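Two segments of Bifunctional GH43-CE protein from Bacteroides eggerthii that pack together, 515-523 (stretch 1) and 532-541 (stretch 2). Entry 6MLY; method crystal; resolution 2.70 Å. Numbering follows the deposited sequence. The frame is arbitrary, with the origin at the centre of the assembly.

Stretch 1, residues 515-523: SDCRWEDIC
Stretch 2, residues 532-541: HKLDIYLPDM

The two segments run antiparallel, the axis of the strand through Arg518 and Trp519 and that of strand 533-537 approaching to 4.6 Å with 173° between their directions. Arg518 sits across from Tyr537 as a non-hydrogen-bonded pair (CA to CA 4.8 Å) and Trp519 across from Ile536 as a hydrogen-bonded pair (CA to CA 5.1 Å). Beyond them the register slips by one: Ile522 faces Leu534 (CA to CA 5.3 Å, hydrogen-bonded) and Cys523 faces Lys533 (CA to CA 4.7 Å, non-hydrogen-bonded). Stretch 1 absorbs the extra residue in a bulge. Glu520 is extended at phi/psi -109/166, then Asp521 turns the corner at 44/54, a left-handed conformation, before Ile522 returns to -92/136. Stretch 2 stays extended from Lys533 to Tyr537, with phi between -144 and -98 and psi between 124 and 159.

Backbone hydrogen bonds fix this register. Trp519 and Ile536 bond reciprocally, Trp519 N to Ile536 O at 3.1 Å and Ile536 N to Trp519 O at 2.7 Å. Past the bulge Ile522 N reaches Leu534 O at 2.9 Å, and Leu534 N reaches Ile522 O at 2.8 Å. The ladder is extended at the other end by Leu538 N to Cys517 O at 3.2 Å. Between these rungs CA-H...O contacts fill in, among them Asp535 CA to Trp519 O and Lys533 CA to Ile522 O, each 3.3 Å.

At the bulge a side chain supplies the acceptor: Asp535, chi1 m (-60°), brings OD1 to 2.8 Å from Asp521 N in a hydrogen bond. The rule is that a backbone NH displaced by a corner can still be satisfied by a carboxylate from the neighbouring strand.

Apolar packing gathers on the face shared by Trp519, Ile522, Leu534 and Ile536. Trp519 (chi1 m, chi2 -101°) places CE3 3.8 Å from Ile536 CG2, while Leu538 (m, t) sets CG 3.8 Å from Trp519 CZ3, at the edge of the indole near its plane. Further along, Ile522 (m, m) brings CB to 3.9 Å from CD1 of Leu534, which takes the p, p rotamer.

Arg518 and Tyr537 share the other face; Glu520 and Asp535, whose CA-to-CB bonds point sideways, bring charge beside them. Arg518 (chi1 -117°, chi2 t, chi3 96°) brings its guanidinium to Glu520 (m, t), where a salt bridge joins Arg518 NH2 to Glu520 OE2 at 2.9 Å; Arg518 NE also hydrogen-bonds Glu520 OE2 at 2.9 Å. The aliphatic part of the arginine packs on Tyr537 (m, chi2 90°), Arg518 CG lying 3.6 Å from Tyr537 CD2. Like charges also come close, Glu520 OE1 to Asp535 OD2 at 3.7 Å; the arginine offsets the glutamate's charge.

Lys533 (m, m, t, p) covers the corner with its long chain, its CD 3.6 Å from Asp521 C and its CE 3.3 Å from Cys523 SG. Its NZ stays 4.4 Å from Asp521 OD1, opposite charges near each other but beyond salt-bridge range. Together the stretches bury 796 Å², both sides summed.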

# COMPACT_ATOMS: atom_id res chain seq x y z
N SER A 515 9.56 -0.19 -8.63
CA SER A 515 11.00 -0.23 -8.33
C SER A 515 11.40 -1.63 -7.83
O SER A 515 12.38 -2.21 -8.30
CB SER A 515 11.39 0.82 -7.33
OG SER A 515 10.81 0.56 -6.06
N ASP A 516 10.62 -2.16 -6.87
CA ASP A 516 10.96 -3.38 -6.16
C ASP A 516 12.34 -3.17 -5.53
O ASP A 516 13.28 -3.92 -5.80
CB ASP A 516 10.89 -4.61 -7.08
CG ASP A 516 9.69 -5.52 -6.85
OD1 ASP A 516 9.09 -5.47 -5.75
OD2 ASP A 516 9.36 -6.30 -7.78
N CYS A 517 12.44 -2.09 -4.75
CA CYS A 517 13.57 -1.78 -3.88
C CYS A 517 13.10 -1.75 -2.42
O CYS A 517 13.81 -1.26 -1.55
CB CYS A 517 14.19 -0.42 -4.22
SG CYS A 517 14.68 -0.26 -5.96
N ARG A 518 11.89 -2.26 -2.17
CA ARG A 518 11.24 -2.25 -0.86
C ARG A 518 10.23 -3.41 -0.80
O ARG A 518 9.30 -3.46 -1.60
CB ARG A 518 10.51 -0.93 -0.60
CG ARG A 518 11.04 -0.12 0.58
CD ARG A 518 10.38 1.25 0.74
NE ARG A 518 9.25 1.32 1.71
CZ ARG A 518 8.43 2.43 1.90
NH1 ARG A 518 8.60 3.49 1.13
NH2 ARG A 518 7.51 2.48 2.90
N TRP A 519 10.47 -4.34 0.13
CA TRP A 519 9.47 -5.30 0.57
C TRP A 519 9.39 -5.22 2.09
O TRP A 519 10.38 -5.49 2.76
CB TRP A 519 9.83 -6.73 0.13
CG TRP A 519 10.09 -6.91 -1.33
CD1 TRP A 519 9.23 -7.44 -2.25
CD2 TRP A 519 11.31 -6.64 -2.03
NE1 TRP A 519 9.82 -7.48 -3.48
CE2 TRP A 519 11.10 -7.00 -3.38
CE3 TRP A 519 12.56 -6.11 -1.66
CZ2 TRP A 519 12.09 -6.85 -4.36
CZ3 TRP A 519 13.53 -5.97 -2.63
CH2 TRP A 519 13.30 -6.34 -3.95
N GLU A 520 8.23 -4.85 2.62
CA GLU A 520 8.05 -4.80 4.07
C GLU A 520 7.11 -5.93 4.51
O GLU A 520 6.45 -6.55 3.68
CB GLU A 520 7.52 -3.43 4.50
CG GLU A 520 8.53 -2.31 4.27
CD GLU A 520 8.12 -0.95 4.83
OE1 GLU A 520 7.48 -0.92 5.91
OE2 GLU A 520 8.43 0.08 4.18
N ASP A 521 7.09 -6.19 5.82
CA ASP A 521 6.28 -7.23 6.45
C ASP A 521 6.35 -8.53 5.64
O ASP A 521 5.32 -9.08 5.26
CB ASP A 521 4.84 -6.75 6.66
CG ASP A 521 4.66 -5.83 7.85
OD1 ASP A 521 5.17 -6.17 8.93
OD2 ASP A 521 4.00 -4.78 7.70
N ILE A 522 7.57 -9.00 5.38
CA ILE A 522 7.83 -10.32 4.82
C ILE A 522 8.01 -11.29 5.99
O ILE A 522 8.70 -10.97 6.95
CB ILE A 522 9.07 -10.30 3.89
CG1 ILE A 522 8.86 -9.41 2.66
CG2 ILE A 522 9.48 -11.71 3.50
CD1 ILE A 522 8.09 -10.07 1.53
N CYS A 523 7.40 -12.48 5.89
CA CYS A 523 7.51 -13.53 6.90
C CYS A 523 8.74 -14.39 6.59
O CYS A 523 8.86 -14.96 5.51
CB CYS A 523 6.25 -14.40 6.93
SG CYS A 523 4.73 -13.52 6.50
N HIS A 532 7.99 -12.59 13.70
CA HIS A 532 8.76 -13.23 12.63
C HIS A 532 8.59 -12.48 11.30
O HIS A 532 8.42 -13.10 10.26
CB HIS A 532 8.38 -14.71 12.52
CG HIS A 532 8.73 -15.52 13.72
ND1 HIS A 532 7.97 -16.59 14.14
CD2 HIS A 532 9.75 -15.42 14.60
CE1 HIS A 532 8.51 -17.12 15.22
NE2 HIS A 532 9.60 -16.41 15.52
N LYS A 533 8.73 -11.15 11.34
CA LYS A 533 8.57 -10.29 10.17
C LYS A 533 9.84 -9.46 9.94
O LYS A 533 10.42 -8.96 10.90
CB LYS A 533 7.38 -9.36 10.39
CG LYS A 533 6.02 -10.01 10.19
CD LYS A 533 5.68 -10.18 8.72
CE LYS A 533 4.35 -10.87 8.50
NZ LYS A 533 3.23 -10.08 9.06
N LEU A 534 10.23 -9.29 8.67
CA LEU A 534 11.39 -8.44 8.30
C LEU A 534 11.04 -7.56 7.09
O LEU A 534 10.12 -7.88 6.34
CB LEU A 534 12.62 -9.31 8.03
CG LEU A 534 12.50 -10.35 6.92
CD1 LEU A 534 12.55 -9.71 5.53
CD2 LEU A 534 13.61 -11.39 7.04
N ASP A 535 11.80 -6.47 6.94
CA ASP A 535 11.66 -5.51 5.84
C ASP A 535 12.97 -5.47 5.04
O ASP A 535 14.03 -5.21 5.61
CB ASP A 535 11.33 -4.11 6.37
CG ASP A 535 10.04 -4.02 7.17
OD1 ASP A 535 9.24 -4.96 7.10
OD2 ASP A 535 9.85 -3.00 7.86
N ILE A 536 12.87 -5.71 3.73
CA ILE A 536 14.03 -5.68 2.83
C ILE A 536 14.08 -4.31 2.13
O ILE A 536 13.04 -3.74 1.84
CB ILE A 536 13.99 -6.85 1.82
CG1 ILE A 536 13.83 -8.19 2.55
CG2 ILE A 536 15.21 -6.84 0.91
CD1 ILE A 536 13.79 -9.38 1.63
N TYR A 537 15.30 -3.81 1.90
CA TYR A 537 15.57 -2.54 1.22
C TYR A 537 16.84 -2.68 0.37
O TYR A 537 17.89 -3.04 0.90
CB TYR A 537 15.84 -1.41 2.22
CG TYR A 537 14.73 -1.11 3.19
CD1 TYR A 537 14.65 -1.75 4.42
CD2 TYR A 537 13.77 -0.14 2.90
CE1 TYR A 537 13.64 -1.45 5.33
CE2 TYR A 537 12.76 0.16 3.80
CZ TYR A 537 12.69 -0.49 5.01
OH TYR A 537 11.69 -0.19 5.89
N LEU A 538 16.74 -2.36 -0.93
CA LEU A 538 17.92 -2.33 -1.81
C LEU A 538 18.27 -0.89 -2.16
O LEU A 538 17.41 -0.02 -2.15
CB LEU A 538 17.64 -3.13 -3.10
CG LEU A 538 16.98 -4.49 -2.91
CD1 LEU A 538 16.89 -5.23 -4.24
CD2 LEU A 538 17.70 -5.33 -1.88
N PRO A 539 19.55 -0.60 -2.49
CA PRO A 539 19.92 0.67 -3.11
C PRO A 539 19.28 0.76 -4.50
O PRO A 539 19.19 -0.26 -5.18
CB PRO A 539 21.45 0.63 -3.23
CG PRO A 539 21.89 -0.51 -2.33
CD PRO A 539 20.72 -1.47 -2.29
N ASP A 540 18.86 1.96 -4.89
CA ASP A 540 18.14 2.17 -6.15
C ASP A 540 19.12 2.22 -7.33
O ASP A 540 18.68 2.23 -8.48
CB ASP A 540 17.26 3.42 -6.08
CG ASP A 540 15.92 3.26 -6.79
OD1 ASP A 540 15.90 2.64 -7.87
OD2 ASP A 540 14.91 3.76 -6.26
N MET A 541 20.43 2.26 -7.05
CA MET A 541 21.47 2.12 -8.08
C MET A 541 21.44 0.69 -8.64
O MET A 541 21.84 -0.25 -7.94
CB MET A 541 22.86 2.42 -7.50